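Local coordinates for protein beta-1,4-mannanase (Aplysia kurodai, PDB 3VUP) that probably hydrolyses the beta-1,4-mannosidic linkages of mannan in the digestive fluid of the sea hare, using a TIM-barrel fold, at residues P227-D232 with N238-H243; H243-A248 with G254-Y259; V273-F276 with D282-L285. All blocks are in the same frame, centred on the assembly; numbering follows the deposited sequence.

Interaction 1 of 3, residues P227-D232 with N238-H243. With SO4 (sulfate ion), chain I.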
loop_
_atom_site.group_PDB
_atom_site.type_symbol
_atom_site.label_atom_id
_atom_site.label_comp_id
_atom_site.label_asym_id
_atom_site.label_seq_id
_atom_site.Cartn_x
_atom_site.Cartn_y
_atom_site.Cartn_z
ATOM N N PRO A 227 -8.228 7.325 7.298
ATOM C CA PRO A 227 -8.637 6.279 8.239
ATOM C C PRO A 227 -10.145 6.206 8.513
ATOM O O PRO A 227 -10.565 5.269 9.182
ATOM C CB PRO A 227 -7.879 6.646 9.522
ATOM C CG PRO A 227 -7.595 8.101 9.384
ATOM C CD PRO A 227 -7.332 8.310 7.924
ATOM N N LYS A 228 -10.937 7.143 7.994
ATOM C CA LYS A 228 -12.389 7.051 8.107
ATOM C C LYS A 228 -12.977 5.716 7.649
ATOM O O LYS A 228 -14.042 5.347 8.128
ATOM C CB LYS A 228 -13.067 8.212 7.381
ATOM C CG LYS A 228 -12.960 9.528 8.127
ATOM C CD LYS A 228 -13.501 10.693 7.326
ATOM C CE LYS A 228 -13.337 11.996 8.103
ATOM N NZ LYS A 228 -13.946 13.151 7.383
ATOM N N SER A 229 -12.328 5.006 6.722
ATOM C CA SER A 229 -12.821 3.694 6.299
ATOM C C SER A 229 -12.247 2.521 7.096
ATOM O O SER A 229 -12.584 1.378 6.807
ATOM C CB SER A 229 -12.500 3.470 4.830
ATOM O OG SER A 229 -11.098 3.555 4.683
ATOM N N ASN A 230 -11.422 2.809 8.100
ATOM C CA ASN A 230 -10.513 1.820 8.681
ATOM C C ASN A 230 -10.491 1.896 10.218
ATOM O O ASN A 230 -9.558 1.408 10.837
ATOM C CB ASN A 230 -9.111 2.110 8.095
ATOM C CG ASN A 230 -8.119 0.925 8.094
ATOM O OD1 ASN A 230 -7.038 1.081 7.538
ATOM N ND2 ASN A 230 -8.473 -0.218 8.662
ATOM N N THR A 231 -11.514 2.490 10.829
ATOM C CA THR A 231 -11.610 2.531 12.282
ATOM C C THR A 231 -13.069 2.467 12.689
ATOM O O THR A 231 -13.934 3.005 11.991
ATOM C CB THR A 231 -10.935 3.797 12.876
ATOM O OG1 THR A 231 -11.045 3.785 14.298
ATOM C CG2 THR A 231 -11.557 5.080 12.352
ATOM N N ASP A 232 -13.332 1.808 13.817
ATOM C CA ASP A 232 -14.658 1.815 14.428
ATOM C C ASP A 232 -14.825 2.958 15.424
ATOM O O ASP A 232 -15.903 3.136 15.976
ATOM C CB ASP A 232 -14.944 0.479 15.096
ATOM C CG ASP A 232 -15.159 -0.629 14.087
ATOM O OD1 ASP A 232 -15.970 -0.441 13.150
ATOM O OD2 ASP A 232 -14.496 -1.684 14.207
ATOM N N ASN A 238 -14.840 0.272 10.557
ATOM C CA ASN A 238 -13.643 -0.338 9.984
ATOM C C ASN A 238 -14.017 -1.464 9.037
ATOM O O ASN A 238 -14.451 -2.531 9.473
ATOM C CB ASN A 238 -12.718 -0.873 11.074
ATOM C CG ASN A 238 -11.506 -1.572 10.504
ATOM O OD1 ASN A 238 -11.135 -1.361 9.342
ATOM N ND2 ASN A 238 -10.881 -2.419 11.313
ATOM N N HIS A 239 -13.862 -1.212 7.745
ATOM C CA HIS A 239 -14.203 -2.193 6.731
ATOM C C HIS A 239 -13.193 -3.307 6.530
ATOM O O HIS A 239 -13.492 -4.285 5.855
ATOM C CB HIS A 239 -14.432 -1.487 5.405
ATOM C CG HIS A 239 -15.693 -0.696 5.392
ATOM N ND1 HIS A 239 -16.925 -1.291 5.240
ATOM C CD2 HIS A 239 -15.932 0.619 5.603
ATOM C CE1 HIS A 239 -17.867 -0.371 5.323
ATOM N NE2 HIS A 239 -17.292 0.799 5.546
ATOM N N TYR A 240 -12.006 -3.164 7.107
ATOM C CA TYR A 240 -10.865 -3.975 6.691
ATOM C C TYR A 240 -10.350 -4.922 7.765
ATOM O O TYR A 240 -9.227 -5.419 7.677
ATOM C CB TYR A 240 -9.754 -3.079 6.159
ATOM C CG TYR A 240 -10.232 -2.152 5.064
ATOM C CD1 TYR A 240 -10.586 -2.641 3.809
ATOM C CD2 TYR A 240 -10.351 -0.788 5.290
ATOM C CE1 TYR A 240 -11.013 -1.791 2.801
ATOM C CE2 TYR A 240 -10.782 0.070 4.289
ATOM C CZ TYR A 240 -11.104 -0.440 3.046
ATOM O OH TYR A 240 -11.526 0.388 2.031
ATOM N N SER A 241 -11.178 -5.160 8.774
ATOM C CA SER A 241 -10.875 -6.139 9.801
ATOM C C SER A 241 -10.753 -7.541 9.213
ATOM O O SER A 241 -11.269 -7.843 8.131
ATOM C CB SER A 241 -12.000 -6.167 10.828
ATOM O OG SER A 241 -13.192 -6.634 10.211
ATOM N N ASP A 242 -10.096 -8.416 9.968
ATOM C CA ASP A 242 -9.989 -9.816 9.588
ATOM C C ASP A 242 -11.383 -10.403 9.361
ATOM O O ASP A 242 -11.614 -11.131 8.399
ATOM C CB ASP A 242 -9.316 -10.621 10.701
ATOM C CG ASP A 242 -7.855 -10.247 10.938
ATOM O OD1 ASP A 242 -7.310 -9.317 10.305
ATOM O OD2 ASP A 242 -7.251 -10.906 11.804
ATOM N N HIS A 243 -12.300 -10.095 10.271
ATOM C CA HIS A 243 -13.659 -10.598 10.180
ATOM C C HIS A 243 -14.327 -10.209 8.861
ATOM O O HIS A 243 -14.979 -11.036 8.217
ATOM C CB HIS A 243 -14.476 -10.073 11.355
ATOM C CG HIS A 243 -15.940 -10.333 11.223
ATOM N ND1 HIS A 243 -16.490 -11.581 11.414
ATOM C CD2 HIS A 243 -16.965 -9.513 10.899
ATOM C CE1 HIS A 243 -17.794 -11.516 11.223
ATOM N NE2 HIS A 243 -18.109 -10.274 10.909
HETATM S S SO4 I . -13.534 -14.283 11.802
HETATM O O1 SO4 I . -13.853 -14.828 10.482
HETATM O O2 SO4 I . -12.303 -13.496 11.738
HETATM O O3 SO4 I . -14.646 -13.461 12.267
HETATM O O4 SO4 I . -13.327 -15.387 12.733
HETATM O O HOH W 1 -14.792 -3.540 12.180
#
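The carboxamide oxygen of Asn-238 is gripped from both faces of its plane: Asn-230 ND2 reaches OD1 on one side at 3.0 Å, and the backbone N of Tyr-240 reaches the same oxygen on the other. The second bond closes an Asx turn, a job suited to a short amide side chain, within the loop that joins strand 220-224 of the TIM barrel to helix 242-249. Neither donor lies near the carbonyl plane, yet together they fix the rotation of the amide. Asn-230 can take part because its CG is anti to the backbone N (chi1 -157°), which runs its side chain alongside that of Asn-238, with the amide planes 42° apart.

A nearly straight bond of 3.0 Å from His-239 N to Ser-229 O adds a second tie. Beyond it, Ser-229 OG lies in plane at the edge of the Tyr-240 ring, 3.5 Å from CE2. That ring stands almost perpendicular to the Asn-230 amide, and Ser-229 OG and Tyr-240 OH both bond Glu-164 OE2. At the solvent end, Asp-232 OD1 takes the backbone N of Asn-238 at 2.9 Å from above the carboxylate plane; its salt bridge with Lys-176 probably offsets the charge. A single water completes the grip, donating to Asp-232 OD2 at 2.8 Å and to Asn-238 O at 2.9 Å.

Interaction 2 of 3, residues H243-A248 with G254-Y259. With SO4 (sulfate ion), chain I; SO4 (sulfate ion), chain D.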
loop_
_atom_site.group_PDB
_atom_site.type_symbol
_atom_site.label_atom_id
_atom_site.label_comp_id
_atom_site.label_asym_id
_atom_site.label_seq_id
_atom_site.Cartn_x
_atom_site.Cartn_y
_atom_site.Cartn_z
ATOM N N HIS A 243 -12.300 -10.095 10.271
ATOM C CA HIS A 243 -13.659 -10.598 10.180
ATOM C C HIS A 243 -14.327 -10.209 8.861
ATOM O O HIS A 243 -14.979 -11.036 8.217
ATOM C CB HIS A 243 -14.476 -10.073 11.355
ATOM C CG HIS A 243 -15.940 -10.333 11.223
ATOM N ND1 HIS A 243 -16.490 -11.581 11.414
ATOM C CD2 HIS A 243 -16.965 -9.513 10.899
ATOM C CE1 HIS A 243 -17.794 -11.516 11.223
ATOM N NE2 HIS A 243 -18.109 -10.274 10.909
ATOM N N CYS A 244 -14.196 -8.948 8.463
ATOM C CA CYS A 244 -14.858 -8.482 7.248
ATOM C C CYS A 244 -14.284 -9.105 5.989
ATOM O O CYS A 244 -15.031 -9.475 5.080
ATOM C CB CYS A 244 -14.816 -6.956 7.161
ATOM S SG CYS A 244 -15.863 -6.157 8.412
ATOM N N LEU A 245 -12.965 -9.227 5.925
ATOM C CA LEU A 245 -12.341 -9.832 4.756
ATOM C C LEU A 245 -12.738 -11.304 4.631
ATOM O O LEU A 245 -13.107 -11.770 3.548
ATOM C CB LEU A 245 -10.826 -9.681 4.824
ATOM C CG LEU A 245 -10.342 -8.244 4.630
ATOM C CD1 LEU A 245 -8.961 -8.063 5.225
ATOM C CD2 LEU A 245 -10.312 -7.906 3.166
ATOM N N ARG A 246 -12.663 -12.039 5.741
ATOM C CA ARG A 246 -13.034 -13.451 5.738
ATOM C C ARG A 246 -14.520 -13.640 5.437
ATOM O O ARG A 246 -14.909 -14.594 4.759
ATOM C CB ARG A 246 -12.671 -14.109 7.070
ATOM C CG ARG A 246 -11.177 -14.229 7.309
ATOM C CD ARG A 246 -10.879 -14.673 8.731
ATOM N NE ARG A 246 -9.450 -14.868 8.917
ATOM C CZ ARG A 246 -8.812 -14.707 10.069
ATOM N NH1 ARG A 246 -9.479 -14.343 11.163
ATOM N NH2 ARG A 246 -7.502 -14.912 10.123
ATOM N N LEU A 247 -15.356 -12.737 5.934
ATOM C CA LEU A 247 -16.785 -12.835 5.659
ATOM C C LEU A 247 -17.039 -12.730 4.161
ATOM O O LEU A 247 -17.785 -13.514 3.583
ATOM C CB LEU A 247 -17.557 -11.735 6.393
ATOM C CG LEU A 247 -19.057 -11.708 6.100
ATOM C CD1 LEU A 247 -19.747 -12.926 6.677
ATOM C CD2 LEU A 247 -19.660 -10.446 6.664
ATOM N N ALA A 248 -16.405 -11.751 3.530
ATOM C CA ALA A 248 -16.669 -11.461 2.123
ATOM C C ALA A 248 -16.110 -12.516 1.178
ATOM O O ALA A 248 -16.733 -12.838 0.165
ATOM C CB ALA A 248 -16.106 -10.110 1.756
ATOM N N GLY A 254 -6.608 -14.549 4.264
ATOM C CA GLY A 254 -6.755 -13.332 3.488
ATOM C C GLY A 254 -7.067 -12.118 4.337
ATOM O O GLY A 254 -8.122 -11.496 4.190
ATOM N N VAL A 255 -6.127 -11.781 5.216
ATOM C CA VAL A 255 -6.268 -10.667 6.141
ATOM C C VAL A 255 -5.019 -9.803 6.059
ATOM O O VAL A 255 -3.990 -10.230 5.540
ATOM C CB VAL A 255 -6.500 -11.145 7.595
ATOM C CG1 VAL A 255 -7.688 -12.095 7.654
ATOM C CG2 VAL A 255 -5.244 -11.806 8.148
ATOM N N PHE A 256 -5.114 -8.568 6.534
ATOM C CA PHE A 256 -3.960 -7.688 6.556
ATOM C C PHE A 256 -3.103 -7.920 7.787
ATOM O O PHE A 256 -3.606 -8.151 8.884
ATOM C CB PHE A 256 -4.415 -6.232 6.480
ATOM C CG PHE A 256 -5.125 -5.913 5.208
ATOM C CD1 PHE A 256 -4.527 -6.213 3.990
ATOM C CD2 PHE A 256 -6.405 -5.372 5.204
ATOM C CE1 PHE A 256 -5.172 -5.960 2.800
ATOM C CE2 PHE A 256 -7.057 -5.120 4.006
ATOM C CZ PHE A 256 -6.445 -5.418 2.806
ATOM N N ASP A 257 -1.793 -7.861 7.591
ATOM C CA ASP A 257 -0.845 -7.911 8.698
ATOM C C ASP A 257 -0.644 -6.561 9.368
ATOM O O ASP A 257 -0.348 -6.488 10.559
ATOM C CB ASP A 257 0.493 -8.447 8.205
ATOM C CG ASP A 257 0.369 -9.850 7.692
ATOM O OD1 ASP A 257 0.398 -10.761 8.549
ATOM O OD2 ASP A 257 0.203 -10.037 6.465
ATOM N N PHE A 258 -0.785 -5.493 8.594
ATOM C CA PHE A 258 -0.684 -4.154 9.139
ATOM C C PHE A 258 -1.564 -3.241 8.332
ATOM O O PHE A 258 -1.888 -3.521 7.174
ATOM C CB PHE A 258 0.763 -3.646 9.214
ATOM C CG PHE A 258 1.458 -3.444 7.886
ATOM C CD1 PHE A 258 1.509 -2.185 7.289
ATOM C CD2 PHE A 258 2.144 -4.487 7.287
ATOM C CE1 PHE A 258 2.214 -1.980 6.108
ATOM C CE2 PHE A 258 2.856 -4.290 6.109
ATOM C CZ PHE A 258 2.897 -3.032 5.521
ATOM N N TYR A 259 -2.009 -2.172 8.976
ATOM C CA TYR A 259 -2.827 -1.174 8.329
ATOM C C TYR A 259 -1.964 -0.007 7.849
ATOM O O TYR A 259 -0.855 0.214 8.343
ATOM C CB TYR A 259 -3.886 -0.685 9.300
ATOM C CG TYR A 259 -4.946 -1.692 9.690
ATOM C CD1 TYR A 259 -5.735 -2.320 8.733
ATOM C CD2 TYR A 259 -5.215 -1.959 11.030
ATOM C CE1 TYR A 259 -6.748 -3.199 9.107
ATOM C CE2 TYR A 259 -6.235 -2.830 11.410
ATOM C CZ TYR A 259 -7.002 -3.441 10.447
ATOM O OH TYR A 259 -8.033 -4.289 10.794
HETATM S S SO4 I . -13.534 -14.283 11.802
HETATM O O1 SO4 I . -13.853 -14.828 10.482
HETATM O O2 SO4 I . -12.303 -13.496 11.738
HETATM O O3 SO4 I . -14.646 -13.461 12.267
HETATM O O4 SO4 I . -13.327 -15.387 12.733
HETATM S S SO4 D . -8.012 -5.010 14.528
HETATM O O1 SO4 D . -7.999 -6.344 15.107
HETATM O O2 SO4 D . -6.647 -4.610 14.223
HETATM O O3 SO4 D . -8.786 -5.006 13.301
HETATM O O4 SO4 D . -8.566 -4.077 15.507
#
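Leu-245 and Arg-246, neighbours on helix 242-249, grasp the chain at Gly-254 to Phe-256 in quite different ways. Leu-245 turns its CB onto the backbone, 3.3 Å from Gly-254 O, and sends CD1 across to the Phe-256 ring, 3.7 Å from CE2, the two side chains crossing at about a right angle. Its CG stands anti to the carbonyl carbon (chi1 -70°), which carries the branched end off the helix and into the apolar layer. The carbonyl it crowds is not left without a polar partner, since Asn-205 ND2 bonds Gly-254 O.

Arg-246 is extended from CG to NE and lays one face of its guanidinium over Val-255 CG1, with NE 3.5 Å from that methyl. Valine suits the spot because a compact apolar branch fits against that flat surface. The edge of the guanidinium does the polar work: NH1 donates to O2 of a sulfate ion, probably from the crystallisation liquor, at 3.0 Å, and NE holds Gln-252 O. The same anion is met by His-243, whose CG anti to its own N (chi1 170°) lets ND1 bond O3 at 2.8 Å, in the plane of the ring.

The helix is tied by the Cys-244 to Cys-177 disulfide; Leu-245 also packs on helix 197-214, and Phe-256, in the loop leading into barrel strand 259-262, packs on strand 220-224.

Interaction 3 of 3, residues V273-F276 with D282-L285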
loop_
_atom_site.group_PDB
_atom_site.type_symbol
_atom_site.label_atom_id
_atom_site.label_comp_id
_atom_site.label_asym_id
_atom_site.label_seq_id
_atom_site.Cartn_x
_atom_site.Cartn_y
_atom_site.Cartn_z
ATOM N N VAL A 273 -10.571 13.279 11.967
ATOM C CA VAL A 273 -10.092 11.922 12.187
ATOM C C VAL A 273 -8.598 11.828 11.823
ATOM O O VAL A 273 -8.003 10.754 11.859
ATOM C CB VAL A 273 -10.973 10.930 11.374
ATOM C CG1 VAL A 273 -10.678 9.477 11.713
ATOM C CG2 VAL A 273 -12.438 11.216 11.659
ATOM N N ALA A 274 -7.980 12.967 11.521
ATOM C CA ALA A 274 -6.647 12.958 10.917
ATOM C C ALA A 274 -5.573 12.322 11.795
ATOM O O ALA A 274 -5.434 12.667 12.964
ATOM C CB ALA A 274 -6.227 14.365 10.540
ATOM N N PRO A 275 -4.772 11.421 11.216
ATOM C CA PRO A 275 -3.654 10.862 11.980
ATOM C C PRO A 275 -2.705 11.934 12.523
ATOM O O PRO A 275 -2.142 11.741 13.597
ATOM C CB PRO A 275 -2.973 9.948 10.961
ATOM C CG PRO A 275 -4.138 9.432 10.143
ATOM C CD PRO A 275 -5.032 10.654 9.987
ATOM N N PHE A 276 -2.577 13.058 11.821
ATOM C CA PHE A 276 -1.667 14.131 12.216
ATOM C C PHE A 276 -2.159 15.007 13.359
ATOM O O PHE A 276 -1.447 15.902 13.793
ATOM C CB PHE A 276 -1.253 14.950 10.992
ATOM C CG PHE A 276 -0.219 14.264 10.173
ATOM C CD1 PHE A 276 1.109 14.298 10.574
ATOM C CD2 PHE A 276 -0.553 13.539 9.047
ATOM C CE1 PHE A 276 2.090 13.635 9.862
ATOM C CE2 PHE A 276 0.421 12.883 8.319
ATOM C CZ PHE A 276 1.738 12.928 8.727
ATOM N N ASP A 282 -5.654 5.937 19.250
ATOM C CA ASP A 282 -6.998 6.496 19.118
ATOM C C ASP A 282 -7.885 5.708 18.160
ATOM O O ASP A 282 -9.109 5.844 18.197
ATOM C CB ASP A 282 -6.946 7.942 18.625
ATOM C CG ASP A 282 -6.342 8.892 19.631
ATOM O OD1 ASP A 282 -6.456 8.640 20.845
ATOM O OD2 ASP A 282 -5.769 9.914 19.201
ATOM N N TYR A 283 -7.279 4.898 17.294
ATOM C CA TYR A 283 -8.035 4.212 16.250
ATOM C C TYR A 283 -8.614 2.872 16.684
ATOM O O TYR A 283 -9.417 2.292 15.962
ATOM C CB TYR A 283 -7.191 4.103 14.967
ATOM C CG TYR A 283 -6.884 5.490 14.447
ATOM C CD1 TYR A 283 -7.811 6.170 13.665
ATOM C CD2 TYR A 283 -5.724 6.157 14.819
ATOM C CE1 TYR A 283 -7.573 7.461 13.234
ATOM C CE2 TYR A 283 -5.478 7.442 14.393
ATOM C CZ TYR A 283 -6.404 8.095 13.607
ATOM O OH TYR A 283 -6.137 9.382 13.200
ATOM N N GLY A 284 -8.202 2.382 17.849
ATOM C CA GLY A 284 -8.771 1.164 18.401
ATOM C C GLY A 284 -8.436 -0.093 17.618
ATOM O O GLY A 284 -9.198 -1.056 17.615
ATOM N N LEU A 285 -7.282 -0.079 16.960
ATOM C CA LEU A 285 -6.842 -1.194 16.134
ATOM C C LEU A 285 -5.803 -2.036 16.860
ATOM O O LEU A 285 -5.308 -1.660 17.927
ATOM C CB LEU A 285 -6.323 -0.680 14.786
ATOM C CG LEU A 285 -7.371 0.118 13.998
ATOM C CD1 LEU A 285 -6.744 0.788 12.791
ATOM C CD2 LEU A 285 -8.552 -0.744 13.575
#
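Tyr-283 carries nearly all of this contact, driving its hydroxyl into the turn formed by Val-273 to Pro-275. OH donates to Val-273 O at 2.7 Å, and this acceptor lies in plane at the edge of the ring; seen from the carbonyl, the donor is tilted 34° from its plane. Close beside it, Pro-275 CA stands 3.1 Å from Tyr-283 OH and CD 3.6 Å from it. The imide nitrogen of Pro-275 is also near this hydroxyl but carries no hydrogen and makes no bond with it. Val-273 CG1 adds an apolar touch at 4.0 Å from Tyr-283 CE1, its side chain crossing the ring at a slant. Tyrosine fits here because it combines a flat apolar ring with a polar tip long enough to span the 9.0 Å between Val-273 CA and Tyr-283 CA.

The next shell fixes both partners. Phe-261 of strand 259-262 meets the Tyr-283 ring edge-to-face, Phe-234 meets it at about 40°, and Tyr-283 O takes Thr-231 OG1. On the other side Ala-274 O accepts from His-278 ND1, while Phe-276 stacks on Trp-270.

Both segments lie in the connection between barrel strands 259-262 and 289-293, where short 3-10 turns occupy the position at which a TIM barrel usually carries a helix.

Along the chain the three contacts come one after another, each closing before the next opens, and they lie in the connections that follow barrel strands 220-224 and 259-262. Interactions 1 and 2 are centred about 9 Å apart, share His-243 and use helix 242-249, so the start of that helix belongs to both contacts. The centre of interaction 3 lies about 11 Å from that of interaction 1 and about 19 Å from that of interaction 2. Leu-285 bridges the gap, packing against Asn-230, Asn-238 and Tyr-259, while Pro-227 packs on Val-273. Residues of the connections after two adjacent strands of the TIM barrel thus pack against each other.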